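Local atomic coordinates of amino acid adenylation domain-containing protein (Bacillus stratosphericus LAMA 585, PDB entry 6ULY), a protein that probably selects an alpha-keto acid and activates it with ATP as a keto acyl adenylate, as the adenylation domain of a keto acid-selecting module of a depsipeptide-making nonribosomal peptide synthetase. Residues N30-I35 / Q241-T246; K39-Q44 / D261-T266; E474-E479 / S526-K531; T485-A490 / I504-P509. All coordinates share one frame; numbering follows the deposited sequence.

Interaction 1 (N30-I35 / Q241-T246). With SO4 (sulfate ion), chain D.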
loop_
_atom_site.group_PDB
_atom_site.type_symbol
_atom_site.label_atom_id
_atom_site.label_comp_id
_atom_site.label_asym_id
_atom_site.label_seq_id
_atom_site.Cartn_x
_atom_site.Cartn_y
_atom_site.Cartn_z
ATOM N N ASN A 30 -20.852 33.408 -22.027
ATOM C CA ASN A 30 -20.747 31.962 -22.063
ATOM C C ASN A 30 -21.065 31.379 -20.692
ATOM O O ASN A 30 -21.284 32.094 -19.711
ATOM C CB ASN A 30 -19.356 31.551 -22.531
ATOM C CG ASN A 30 -19.069 32.002 -23.944
ATOM O OD1 ASN A 30 -19.987 32.180 -24.746
ATOM N ND2 ASN A 30 -17.793 32.195 -24.258
ATOM N N GLY A 31 -21.095 30.053 -20.626
ATOM C CA GLY A 31 -21.310 29.366 -19.372
ATOM C C GLY A 31 -21.414 27.868 -19.540
ATOM O O GLY A 31 -20.827 27.291 -20.460
ATOM N N LEU A 32 -22.177 27.234 -18.658
ATOM C CA LEU A 32 -22.296 25.787 -18.609
ATOM C C LEU A 32 -23.644 25.339 -19.160
ATOM O O LEU A 32 -24.653 26.041 -19.040
ATOM C CB LEU A 32 -22.136 25.280 -17.173
ATOM C CG LEU A 32 -20.785 25.571 -16.518
ATOM C CD1 LEU A 32 -20.961 26.414 -15.258
ATOM C CD2 LEU A 32 -20.066 24.260 -16.206
ATOM N N THR A 33 -23.646 24.155 -19.768
ATOM C CA THR A 33 -24.872 23.488 -20.185
ATOM C C THR A 33 -24.804 22.042 -19.720
ATOM O O THR A 33 -23.895 21.303 -20.112
ATOM C CB THR A 33 -25.065 23.557 -21.702
ATOM O OG1 THR A 33 -24.533 24.788 -22.203
ATOM C CG2 THR A 33 -26.538 23.487 -22.043
ATOM N N TYR A 34 -25.761 21.648 -18.885
ATOM C CA TYR A 34 -25.826 20.304 -18.328
ATOM C C TYR A 34 -26.832 19.479 -19.120
ATOM O O TYR A 34 -28.007 19.848 -19.214
ATOM C CB TYR A 34 -26.218 20.362 -16.853
ATOM C CG TYR A 34 -25.330 21.269 -16.041
ATOM C CD1 TYR A 34 -24.142 20.799 -15.496
ATOM C CD2 TYR A 34 -25.671 22.598 -15.825
ATOM C CE1 TYR A 34 -23.325 21.622 -14.755
ATOM C CE2 TYR A 34 -24.857 23.432 -15.081
ATOM C CZ TYR A 34 -23.680 22.932 -14.549
ATOM O OH TYR A 34 -22.856 23.743 -13.805
ATOM N N ILE A 35 -26.371 18.366 -19.682
ATOM C CA ILE A 35 -27.233 17.498 -20.475
ATOM C C ILE A 35 -28.095 16.663 -19.539
ATOM O O ILE A 35 -27.602 16.095 -18.557
ATOM C CB ILE A 35 -26.402 16.604 -21.409
ATOM C CG1 ILE A 35 -25.535 17.476 -22.322
ATOM C CG2 ILE A 35 -27.323 15.679 -22.213
ATOM C CD1 ILE A 35 -24.819 16.719 -23.426
ATOM N N GLN A 241 -18.838 25.391 -22.054
ATOM C CA GLN A 241 -18.555 24.015 -21.662
ATOM C C GLN A 241 -19.858 23.277 -21.388
ATOM O O GLN A 241 -20.744 23.796 -20.702
ATOM C CB GLN A 241 -17.623 23.959 -20.436
ATOM C CG GLN A 241 -18.169 24.608 -19.168
ATOM C CD GLN A 241 -17.208 24.487 -17.988
ATOM O OE1 GLN A 241 -17.004 23.397 -17.447
ATOM N NE2 GLN A 241 -16.616 25.607 -17.583
ATOM N N ILE A 242 -19.964 22.066 -21.929
ATOM C CA ILE A 242 -21.137 21.214 -21.768
ATOM C C ILE A 242 -20.752 20.035 -20.887
ATOM O O ILE A 242 -19.768 19.340 -21.161
ATOM C CB ILE A 242 -21.680 20.739 -23.127
ATOM C CG1 ILE A 242 -22.263 21.920 -23.909
ATOM C CG2 ILE A 242 -22.737 19.659 -22.945
ATOM C CD1 ILE A 242 -21.362 22.429 -25.009
ATOM N N ARG A 243 -21.537 19.807 -19.841
ATOM C CA ARG A 243 -21.311 18.727 -18.892
ATOM C C ARG A 243 -22.365 17.647 -19.091
ATOM O O ARG A 243 -23.563 17.946 -19.162
ATOM C CB ARG A 243 -21.353 19.252 -17.455
ATOM C CG ARG A 243 -20.082 19.983 -17.009
ATOM C CD ARG A 243 -18.870 19.054 -16.933
ATOM N NE ARG A 243 -19.193 17.757 -16.343
ATOM C CZ ARG A 243 -18.307 16.793 -16.105
ATOM N NH1 ARG A 243 -17.022 16.967 -16.394
ATOM N NH2 ARG A 243 -18.714 15.648 -15.573
ATOM N N ALA A 244 -21.913 16.401 -19.197
ATOM C CA ALA A 244 -22.785 15.239 -19.231
ATOM C C ALA A 244 -22.468 14.331 -18.050
ATOM O O ALA A 244 -21.379 14.385 -17.471
ATOM C CB ALA A 244 -22.634 14.465 -20.547
ATOM N N ARG A 245 -23.439 13.498 -17.691
ATOM C CA ARG A 245 -23.244 12.546 -16.610
ATOM C C ARG A 245 -22.432 11.356 -17.101
ATOM O O ARG A 245 -22.660 10.837 -18.198
ATOM C CB ARG A 245 -24.584 12.073 -16.050
ATOM C CG ARG A 245 -25.376 13.171 -15.360
ATOM C CD ARG A 245 -26.126 12.637 -14.146
ATOM N NE ARG A 245 -26.953 13.664 -13.515
ATOM C CZ ARG A 245 -27.659 13.483 -12.402
ATOM N NH1 ARG A 245 -27.644 12.311 -11.783
ATOM N NH2 ARG A 245 -28.384 14.479 -11.905
ATOM N N THR A 246 -21.465 10.942 -16.282
ATOM C CA THR A 246 -20.630 9.800 -16.634
ATOM C C THR A 246 -21.473 8.555 -16.868
ATOM O O THR A 246 -21.230 7.796 -17.814
ATOM C CB THR A 246 -19.608 9.544 -15.528
ATOM O OG1 THR A 246 -18.972 10.777 -15.169
ATOM C CG2 THR A 246 -18.555 8.536 -15.988
HETATM S S SO4 D . -26.995 17.477 -13.785
HETATM O O1 SO4 D . -27.652 17.343 -12.508
HETATM O O2 SO4 D . -25.991 16.458 -13.954
HETATM O O3 SO4 D . -26.370 18.767 -13.856
HETATM O O4 SO4 D . -27.940 17.367 -14.848
#
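L32 lies alongside Q241, both side chains pointing the same way, with CD2 of the leucine 3.4 Å from the amide carbon CD of the glutamine. CG of Q241 stands between its backbone N and carbonyl carbon (chi1 61°), next to L32 CG and CD2. On the same face, Y34 turns the CD1 side of its ring to CB of R243 at 3.7 Å. T33 and I242 pair on the other face, CB against CG1, and I35 CG1 closes on I242 CG2 at 3.6 Å. Between the two faces the backbones bond in parallel register: Q241 N to G31 O, T33 N to Q241 O, R243 N to T33 O at 2.8 Å, and I35 N to R243 O at 2.9 Å with an N-H...O angle of 170°. Past the last bridge, R245 NE and NH2 bond two oxygens of a sulfate, probably from the crystallisation liquor, which S77, N78 and H79 also bind; NE to O2 is 3.0 Å.

The polar ends are held from outside the pair. Y46 OH and H231 ND1 take the Q241 amide, Q44 OE1 binds Y34 OH, and the M219 carbonyl receives R243 NH2. Helix 224-237 packs over L32 and Q241, while W259 and R262 of helix 255-262 reach I35. Parallel strands 206 residues apart, with helices against both faces, are characteristic of the layered alpha/beta core of ANL-superfamily AMP-binding enzymes.

Interaction 2 (K39-Q44 / D261-T266)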
loop_
_atom_site.group_PDB
_atom_site.type_symbol
_atom_site.label_atom_id
_atom_site.label_comp_id
_atom_site.label_asym_id
_atom_site.label_seq_id
_atom_site.Cartn_x
_atom_site.Cartn_y
_atom_site.Cartn_z
ATOM N N LYS A 39 -33.107 15.387 -25.587
ATOM C CA LYS A 39 -33.911 16.565 -25.892
ATOM C C LYS A 39 -33.702 17.716 -24.922
ATOM O O LYS A 39 -33.705 18.874 -25.342
ATOM C CB LYS A 39 -35.401 16.198 -25.900
ATOM C CG LYS A 39 -35.802 15.176 -26.951
ATOM C CD LYS A 39 -36.756 14.142 -26.364
ATOM C CE LYS A 39 -37.472 13.355 -27.453
ATOM N NZ LYS A 39 -38.325 12.265 -26.890
ATOM N N ASN A 40 -33.522 17.433 -23.634
ATOM C CA ASN A 40 -33.566 18.449 -22.592
ATOM C C ASN A 40 -32.172 18.757 -22.064
ATOM O O ASN A 40 -31.351 17.855 -21.867
ATOM C CB ASN A 40 -34.469 17.999 -21.440
ATOM C CG ASN A 40 -35.923 17.885 -21.854
ATOM O OD1 ASN A 40 -36.228 17.540 -22.995
ATOM N ND2 ASN A 40 -36.829 18.183 -20.929
ATOM N N GLU A 41 -31.915 20.043 -21.830
ATOM C CA GLU A 41 -30.664 20.504 -21.252
ATOM C C GLU A 41 -30.972 21.586 -20.228
ATOM O O GLU A 41 -32.040 22.202 -20.248
ATOM C CB GLU A 41 -29.708 21.042 -22.326
ATOM C CG GLU A 41 -30.085 22.419 -22.852
ATOM C CD GLU A 41 -29.442 22.735 -24.190
ATOM O OE1 GLU A 41 -28.803 21.834 -24.771
ATOM O OE2 GLU A 41 -29.580 23.882 -24.667
ATOM N N LEU A 42 -30.021 21.809 -19.325
ATOM C CA LEU A 42 -30.125 22.836 -18.296
ATOM C C LEU A 42 -28.928 23.766 -18.438
ATOM O O LEU A 42 -27.780 23.322 -18.334
ATOM C CB LEU A 42 -30.174 22.206 -16.902
ATOM C CG LEU A 42 -30.580 23.105 -15.733
ATOM C CD1 LEU A 42 -31.118 22.262 -14.588
ATOM C CD2 LEU A 42 -29.418 23.961 -15.248
ATOM N N THR A 43 -29.194 25.046 -18.687
ATOM C CA THR A 43 -28.140 26.029 -18.892
ATOM C C THR A 43 -27.870 26.796 -17.605
ATOM O O THR A 43 -28.752 26.964 -16.757
ATOM C CB THR A 43 -28.503 27.021 -20.000
ATOM O OG1 THR A 43 -29.696 27.729 -19.639
ATOM C CG2 THR A 43 -28.700 26.301 -21.322
ATOM N N GLN A 44 -26.627 27.262 -17.474
ATOM C CA GLN A 44 -26.203 28.042 -16.313
ATOM C C GLN A 44 -25.025 28.893 -16.771
ATOM O O GLN A 44 -23.887 28.414 -16.792
ATOM C CB GLN A 44 -25.820 27.145 -15.145
ATOM C CG GLN A 44 -25.449 27.892 -13.865
ATOM C CD GLN A 44 -24.709 27.005 -12.870
ATOM O OE1 GLN A 44 -23.889 26.177 -13.259
ATOM N NE2 GLN A 44 -25.001 27.173 -11.583
ATOM N N ASP A 261 -21.873 16.276 -31.641
ATOM C CA ASP A 261 -22.590 16.788 -32.801
ATOM C C ASP A 261 -23.623 17.829 -32.393
ATOM O O ASP A 261 -23.690 18.914 -32.979
ATOM C CB ASP A 261 -23.250 15.621 -33.538
ATOM C CG ASP A 261 -24.270 16.073 -34.561
ATOM O OD1 ASP A 261 -23.917 16.150 -35.758
ATOM O OD2 ASP A 261 -25.420 16.348 -34.163
ATOM N N ARG A 262 -24.410 17.522 -31.361
ATOM C CA ARG A 262 -25.528 18.373 -30.969
ATOM C C ARG A 262 -25.066 19.732 -30.463
ATOM O O ARG A 262 -25.785 20.724 -30.623
ATOM C CB ARG A 262 -26.347 17.630 -29.913
ATOM C CG ARG A 262 -27.354 18.422 -29.096
ATOM C CD ARG A 262 -27.996 17.443 -28.110
ATOM N NE ARG A 262 -28.808 18.057 -27.064
ATOM C CZ ARG A 262 -29.160 17.436 -25.939
ATOM N NH1 ARG A 262 -28.760 16.187 -25.710
ATOM N NH2 ARG A 262 -29.903 18.059 -25.037
ATOM N N TYR A 263 -23.878 19.809 -29.862
ATOM C CA TYR A 263 -23.357 21.069 -29.351
ATOM C C TYR A 263 -22.171 21.583 -30.156
ATOM O O TYR A 263 -21.581 22.603 -29.788
ATOM C CB TYR A 263 -22.975 20.916 -27.881
ATOM C CG TYR A 263 -24.165 20.656 -26.988
ATOM C CD1 TYR A 263 -24.943 21.704 -26.512
ATOM C CD2 TYR A 263 -24.517 19.362 -26.631
ATOM C CE1 TYR A 263 -26.034 21.472 -25.696
ATOM C CE2 TYR A 263 -25.611 19.117 -25.814
ATOM C CZ TYR A 263 -26.367 20.174 -25.351
ATOM O OH TYR A 263 -27.454 19.928 -24.538
ATOM N N ARG A 264 -21.827 20.920 -31.258
ATOM C CA ARG A 264 -20.708 21.337 -32.097
ATOM C C ARG A 264 -19.450 21.530 -31.253
ATOM O O ARG A 264 -18.750 22.541 -31.350
ATOM C CB ARG A 264 -21.056 22.609 -32.872
ATOM C CG ARG A 264 -22.312 22.480 -33.722
ATOM C CD ARG A 264 -22.583 23.740 -34.524
ATOM N NE ARG A 264 -23.975 24.173 -34.410
ATOM C CZ ARG A 264 -24.995 23.615 -35.057
ATOM N NH1 ARG A 264 -24.793 22.586 -35.871
ATOM N NH2 ARG A 264 -26.224 24.084 -34.885
ATOM N N ALA A 265 -19.165 20.535 -30.411
ATOM C CA ALA A 265 -18.032 20.623 -29.502
ATOM C C ALA A 265 -16.729 20.721 -30.280
ATOM O O ALA A 265 -16.537 20.050 -31.297
ATOM C CB ALA A 265 -18.000 19.407 -28.575
ATOM N N THR A 266 -15.832 21.582 -29.800
ATOM C CA THR A 266 -14.503 21.705 -30.381
ATOM C C THR A 266 -13.442 20.935 -29.605
ATOM O O THR A 266 -12.373 20.652 -30.158
ATOM C CB THR A 266 -14.094 23.183 -30.467
ATOM O OG1 THR A 266 -13.849 23.698 -29.152
ATOM C CG2 THR A 266 -15.207 24.005 -31.132
#
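E41 OE1 is approached by Y263 OH and, at long range, by R262 NH2. The hydrogen bond from Y263 OH refines at 2.3 Å, shorter than a normal hydrogen bond, so its exact length is doubtful. The contact joins the edge strand 41-45 of the nine-stranded sheet in the AMP-binding core to the end of helix 255-262, which closes in a Schellman motif: R264 takes positive phi (52°) and its N bonds to D261 O. The carboxylate and the phenol meet tip to tip, OE1 lying at the ring edge near its plane and the two planes 28° apart. CB of E41 also comes within 3.3 Å of Y263 OH.

R262 extends from CG to NE beside the tyrosine. Its NH2 forms a weak hydrogen bond with N40 O at 3.5 Å and a long salt bridge with E41 OE1 at 3.9 Å, while NH1 donates to N37 O in the connection between strands 31-35 and 41-45. The positive charge nearby would be expected to favour the ionised carboxylate. This is a surface contact, backed on its inner side by I35, which packs on Y263. One guanidinium face of R262 is covered by Y263 CE2, 3.6 Å above the plane and offset toward the rim.

Interaction 3 (E474-E479 / S526-K531)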
loop_
_atom_site.group_PDB
_atom_site.type_symbol
_atom_site.label_atom_id
_atom_site.label_comp_id
_atom_site.label_asym_id
_atom_site.label_seq_id
_atom_site.Cartn_x
_atom_site.Cartn_y
_atom_site.Cartn_z
ATOM N N GLU A 474 7.120 -13.813 -21.948
ATOM C CA GLU A 474 6.194 -14.143 -23.058
ATOM C C GLU A 474 6.953 -14.820 -24.207
ATOM O O GLU A 474 6.484 -15.861 -24.687
ATOM C CB GLU A 474 5.470 -12.886 -23.529
ATOM C CG GLU A 474 4.487 -12.341 -22.510
ATOM C CD GLU A 474 4.031 -10.928 -22.826
ATOM O OE1 GLU A 474 4.562 -10.346 -23.796
ATOM O OE2 GLU A 474 3.155 -10.413 -22.100
ATOM N N ALA A 475 8.085 -14.270 -24.640
ATOM C CA ALA A 475 8.905 -14.890 -25.703
ATOM C C ALA A 475 9.203 -16.349 -25.335
ATOM O O ALA A 475 9.008 -17.224 -26.198
ATOM C CB ALA A 475 10.174 -14.098 -25.935
ATOM N N ILE A 476 9.654 -16.610 -24.104
ATOM C CA ILE A 476 10.043 -17.985 -23.673
ATOM C C ILE A 476 8.798 -18.871 -23.652
ATOM O O ILE A 476 8.879 -20.022 -24.121
ATOM C CB ILE A 476 10.771 -17.980 -22.320
ATOM C CG1 ILE A 476 12.209 -17.483 -22.497
ATOM C CG2 ILE A 476 10.732 -19.363 -21.669
ATOM C CD1 ILE A 476 12.729 -16.693 -21.329
ATOM N N ALA A 477 7.678 -18.358 -23.146
ATOM C CA ALA A 477 6.398 -19.101 -23.142
ATOM C C ALA A 477 6.015 -19.501 -24.577
ATOM O O ALA A 477 5.470 -20.607 -24.750
ATOM C CB ALA A 477 5.314 -18.291 -22.476
ATOM N N GLU A 478 6.321 -18.659 -25.571
ATOM C CA GLU A 478 5.900 -18.843 -26.990
ATOM C C GLU A 478 6.796 -19.854 -27.710
ATOM O O GLU A 478 6.431 -20.259 -28.819
ATOM C CB GLU A 478 5.907 -17.503 -27.727
ATOM C CG GLU A 478 4.730 -16.603 -27.370
ATOM C CD GLU A 478 4.764 -15.205 -27.975
ATOM O OE1 GLU A 478 5.814 -14.522 -27.846
ATOM O OE2 GLU A 478 3.737 -14.800 -28.577
ATOM N N GLU A 479 7.916 -20.257 -27.118
ATOM C CA GLU A 479 8.768 -21.327 -27.696
ATOM C C GLU A 479 8.123 -22.700 -27.455
ATOM O O GLU A 479 8.504 -23.654 -28.162
ATOM C CB GLU A 479 10.177 -21.275 -27.109
ATOM C CG GLU A 479 10.954 -20.022 -27.482
ATOM C CD GLU A 479 12.207 -19.761 -26.654
ATOM O OE1 GLU A 479 12.458 -20.461 -25.653
ATOM O OE2 GLU A 479 12.951 -18.851 -27.026
ATOM N N SER A 526 7.539 -25.476 -17.036
ATOM C CA SER A 526 8.882 -26.108 -16.942
ATOM C C SER A 526 9.883 -25.371 -17.840
ATOM O O SER A 526 11.045 -25.235 -17.429
ATOM C CB SER A 526 8.829 -27.588 -17.235
ATOM O OG SER A 526 8.622 -27.830 -18.619
ATOM N N HIS A 527 9.466 -24.914 -19.021
ATOM C CA HIS A 527 10.357 -24.185 -19.957
ATOM C C HIS A 527 10.707 -22.806 -19.391
ATOM O O HIS A 527 11.848 -22.361 -19.576
ATOM C CB HIS A 527 9.718 -24.090 -21.338
ATOM C CG HIS A 527 10.643 -23.567 -22.381
ATOM N ND1 HIS A 527 11.894 -24.106 -22.597
ATOM C CD2 HIS A 527 10.500 -22.567 -23.278
ATOM C CE1 HIS A 527 12.487 -23.453 -23.579
ATOM N NE2 HIS A 527 11.652 -22.503 -24.013
ATOM N N ILE A 528 9.773 -22.140 -18.723
ATOM C CA ILE A 528 10.070 -20.828 -18.082
ATOM C C ILE A 528 10.968 -21.067 -16.861
ATOM O O ILE A 528 11.897 -20.264 -16.643
ATOM C CB ILE A 528 8.773 -20.072 -17.728
ATOM C CG1 ILE A 528 8.065 -19.572 -18.990
ATOM C CG2 ILE A 528 9.043 -18.926 -16.757
ATOM C CD1 ILE A 528 6.723 -18.958 -18.707
ATOM N N ALA A 529 10.706 -22.121 -16.080
ATOM C CA ALA A 529 11.525 -22.458 -14.891
ATOM C C ALA A 529 12.977 -22.699 -15.321
ATOM O O ALA A 529 13.890 -22.170 -14.666
ATOM C CB ALA A 529 10.952 -23.645 -14.162
ATOM N N THR A 530 13.200 -23.452 -16.396
ATOM C CA THR A 530 14.571 -23.769 -16.874
ATOM C C THR A 530 15.220 -22.463 -17.343
ATOM O O THR A 530 16.154 -21.996 -16.651
ATOM C CB THR A 530 14.554 -24.892 -17.922
ATOM O OG1 THR A 530 14.070 -26.076 -17.284
ATOM C CG2 THR A 530 15.913 -25.169 -18.532
ATOM N N LYS A 531 14.681 -21.869 -18.413
ATOM C CA LYS A 531 15.361 -20.801 -19.190
ATOM C C LYS A 531 15.658 -19.587 -18.299
ATOM O O LYS A 531 16.669 -18.910 -18.552
ATOM C CB LYS A 531 14.537 -20.405 -20.420
ATOM C CG LYS A 531 15.304 -20.491 -21.734
ATOM C CD LYS A 531 15.644 -21.910 -22.168
ATOM C CE LYS A 531 16.306 -21.944 -23.535
ATOM N NZ LYS A 531 16.865 -23.278 -23.862
#
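In the small C-terminal part of the adenylation domain, helix 514-532 packs on helix 470-477 through a patch of aliphatic side chains, and its H527 forms a histidine-carboxylate hydrogen bond with E479, which follows the shorter helix. H527 NE2 donates to E479 OE1 at 2.7 Å with an N-H...O angle of 162°. The oxygen uses its anti lone pair and lies only 11° out of the imidazole plane, so the bond runs nearly in plane from the ring edge. The two side chains cross at about a right angle, with carboxylate and ring planes 54° apart.

CG of H527 is anti to the backbone N, on the side of 474-479. A second edge atom, CD2, lies 3.1 Å from I476 O, in the ring plane; the same carbonyl accepts the backbone N-H of E479, which ties E479 back to I476. I476 CG2 sits in the middle of the apolar patch, 3.6 Å from H527 CD2 and 3.8 Å from I528 CG1, with CB of K531 at its border. A477 CB touches I528 CD1 at 4.1 Å. The K531 ammonium stays 5.5 Å from E479 OE1, too far for a salt bridge, though its charge could still favour the ionised carboxylate.

Beneath the helices, L505 of strand 502-509 touches both A477 and I528. S486 of strand 483-491 also packs on A477, so the two helices lie side by side on one face of the hairpin formed by these strands.

Interaction 4 (T485-A490 / I504-P509)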
loop_
_atom_site.group_PDB
_atom_site.type_symbol
_atom_site.label_atom_id
_atom_site.label_comp_id
_atom_site.label_asym_id
_atom_site.label_seq_id
_atom_site.Cartn_x
_atom_site.Cartn_y
_atom_site.Cartn_z
ATOM N N THR A 485 -0.021 -17.473 -28.579
ATOM C CA THR A 485 0.428 -16.202 -27.952
ATOM C C THR A 485 0.169 -16.247 -26.444
ATOM O O THR A 485 -0.662 -17.062 -25.982
ATOM C CB THR A 485 -0.219 -14.961 -28.586
ATOM O OG1 THR A 485 -1.640 -15.110 -28.553
ATOM C CG2 THR A 485 0.257 -14.703 -30.003
ATOM N N SER A 486 0.863 -15.371 -25.718
ATOM C CA SER A 486 0.957 -15.375 -24.239
ATOM C C SER A 486 0.834 -13.948 -23.697
ATOM O O SER A 486 1.127 -12.981 -24.422
ATOM C CB SER A 486 2.247 -16.017 -23.791
ATOM O OG SER A 486 3.367 -15.325 -24.324
ATOM N N PHE A 487 0.415 -13.829 -22.445
ATOM C CA PHE A 487 0.320 -12.541 -21.722
ATOM C C PHE A 487 0.595 -12.832 -20.249
ATOM O O PHE A 487 -0.140 -13.622 -19.628
ATOM C CB PHE A 487 -1.042 -11.879 -21.970
ATOM C CG PHE A 487 -1.247 -10.521 -21.333
ATOM C CD1 PHE A 487 -0.771 -9.359 -21.932
ATOM C CD2 PHE A 487 -1.943 -10.399 -20.137
ATOM C CE1 PHE A 487 -0.969 -8.117 -21.344
ATOM C CE2 PHE A 487 -2.140 -9.157 -19.549
ATOM C CZ PHE A 487 -1.652 -8.018 -20.153
ATOM N N VAL A 488 1.646 -12.221 -19.713
ATOM C CA VAL A 488 2.041 -12.380 -18.284
ATOM C C VAL A 488 1.631 -11.117 -17.498
ATOM O O VAL A 488 1.864 -10.002 -17.982
ATOM C CB VAL A 488 3.547 -12.695 -18.170
ATOM C CG1 VAL A 488 4.418 -11.571 -18.704
ATOM C CG2 VAL A 488 3.935 -13.056 -16.739
ATOM N N ALA A 489 0.979 -11.285 -16.350
ATOM C CA ALA A 489 0.829 -10.231 -15.321
ATOM C C ALA A 489 1.446 -10.774 -14.034
ATOM O O ALA A 489 1.193 -11.946 -13.714
ATOM C CB ALA A 489 -0.626 -9.854 -15.144
ATOM N N ALA A 490 2.270 -9.987 -13.349
ATOM C CA ALA A 490 2.773 -10.355 -12.008
ATOM C C ALA A 490 1.561 -10.403 -11.075
ATOM O O ALA A 490 0.466 -9.933 -11.498
ATOM C CB ALA A 490 3.834 -9.396 -11.534
ATOM N N ILE A 504 1.293 -14.944 -13.405
ATOM C CA ILE A 504 0.176 -15.699 -14.036
ATOM C C ILE A 504 0.370 -15.559 -15.558
ATOM O O ILE A 504 0.302 -14.413 -16.043
ATOM C CB ILE A 504 -1.188 -15.142 -13.586
ATOM C CG1 ILE A 504 -1.100 -14.464 -12.216
ATOM C CG2 ILE A 504 -2.249 -16.231 -13.608
ATOM C CD1 ILE A 504 -0.575 -15.361 -11.118
ATOM N N LEU A 505 0.599 -16.660 -16.280
ATOM C CA LEU A 505 0.876 -16.713 -17.737
ATOM C C LEU A 505 -0.412 -17.132 -18.466
ATOM O O LEU A 505 -0.724 -18.340 -18.506
ATOM C CB LEU A 505 2.049 -17.687 -17.953
ATOM C CG LEU A 505 2.896 -17.504 -19.215
ATOM C CD1 LEU A 505 2.156 -17.979 -20.452
ATOM C CD2 LEU A 505 3.343 -16.067 -19.385
ATOM N N PHE A 506 -1.158 -16.166 -19.007
ATOM C CA PHE A 506 -2.289 -16.439 -19.932
ATOM C C PHE A 506 -1.732 -16.879 -21.283
ATOM O O PHE A 506 -0.696 -16.357 -21.731
ATOM C CB PHE A 506 -3.181 -15.214 -20.129
ATOM C CG PHE A 506 -3.883 -14.765 -18.874
ATOM C CD1 PHE A 506 -5.022 -15.421 -18.427
ATOM C CD2 PHE A 506 -3.390 -13.704 -18.126
ATOM C CE1 PHE A 506 -5.660 -15.013 -17.263
ATOM C CE2 PHE A 506 -4.027 -13.298 -16.961
ATOM C CZ PHE A 506 -5.165 -13.950 -16.535
ATOM N N PHE A 507 -2.404 -17.814 -21.937
ATOM C CA PHE A 507 -1.986 -18.233 -23.293
ATOM C C PHE A 507 -3.203 -18.694 -24.097
ATOM O O PHE A 507 -4.211 -19.201 -23.542
ATOM C CB PHE A 507 -0.870 -19.280 -23.210
ATOM C CG PHE A 507 -1.295 -20.634 -22.686
ATOM C CD1 PHE A 507 -1.451 -20.854 -21.324
ATOM C CD2 PHE A 507 -1.545 -21.693 -23.552
ATOM C CE1 PHE A 507 -1.843 -22.095 -20.839
ATOM C CE2 PHE A 507 -1.943 -22.935 -23.068
ATOM C CZ PHE A 507 -2.089 -23.134 -21.710
ATOM N N THR A 508 -3.111 -18.470 -25.404
ATOM C CA THR A 508 -3.970 -19.118 -26.419
ATOM C C THR A 508 -3.305 -20.432 -26.802
ATOM O O THR A 508 -2.181 -20.406 -27.309
ATOM C CB THR A 508 -4.077 -18.292 -27.711
ATOM O OG1 THR A 508 -4.473 -16.966 -27.369
ATOM C CG2 THR A 508 -5.038 -18.892 -28.719
ATOM N N PRO A 509 -3.943 -21.606 -26.600
ATOM C CA PRO A 509 -3.411 -22.827 -27.190
ATOM C C PRO A 509 -3.735 -22.845 -28.690
ATOM O O PRO A 509 -4.782 -22.327 -29.089
ATOM C CB PRO A 509 -4.124 -23.933 -26.407
ATOM C CG PRO A 509 -5.471 -23.320 -26.057
ATOM C CD PRO A 509 -5.190 -21.841 -25.848
#
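F506, I504 and F487 are among the residues with most surface buried where the antiparallel hairpin strands 483-491 and 502-509 pair within the three-stranded sheet of the C-terminal part of the adenylation domain. F487 and F506 form a hydrogen-bonded pair: F506 N gives to F487 O at 2.8 Å and F487 N to F506 O at 2.9 Å. Their side chains lie side by side, pointing the same way, and F506 CD2 comes to the edge of the F487 ring, near its plane, 4.1 Å from F487 CD2. Beyond the pair, W564 meets the F487 ring with planes at about 85°.

I504 bonds both ways with A489, its N reaching A489 O at 3.0 Å, and lays CG1 beside that carbonyl; its side chain also packs on C491 of the second subunit. T485, at the far end, accepts T508 N on its O.

The opposite face carries S486, V488, L505 and F507 toward helices 470-477 and 514-532. There the two methyls of L505 part between two residues of the partner strand, CD1 lying 3.9 Å from S486 CB and CD2 3.6 Å from V488 CB.

How the interactions relate
The four contacts form two groups on different parts of the chain. Interactions 1 and 2, with centres 7 Å apart, share the nine-stranded sheet: strands 31-35 and 41-45 are neighbours in it, joined by Y34 N to L42 O, and I35 packs on Y263. Their segments alternate in sequence, so both bring the chain start to the 241-266 region. Interactions 3 and 4 come later, with centres 11 Å apart; in sequence the 485-490/504-509 hairpin comes between the two helical segments of interaction 3, and S486 OG touches E474 O. Centres of interactions 1 and 3 are about 52 Å apart, consistent with interactions 1 and 2 in the large and 3 and 4 in the small part of an adenylation domain.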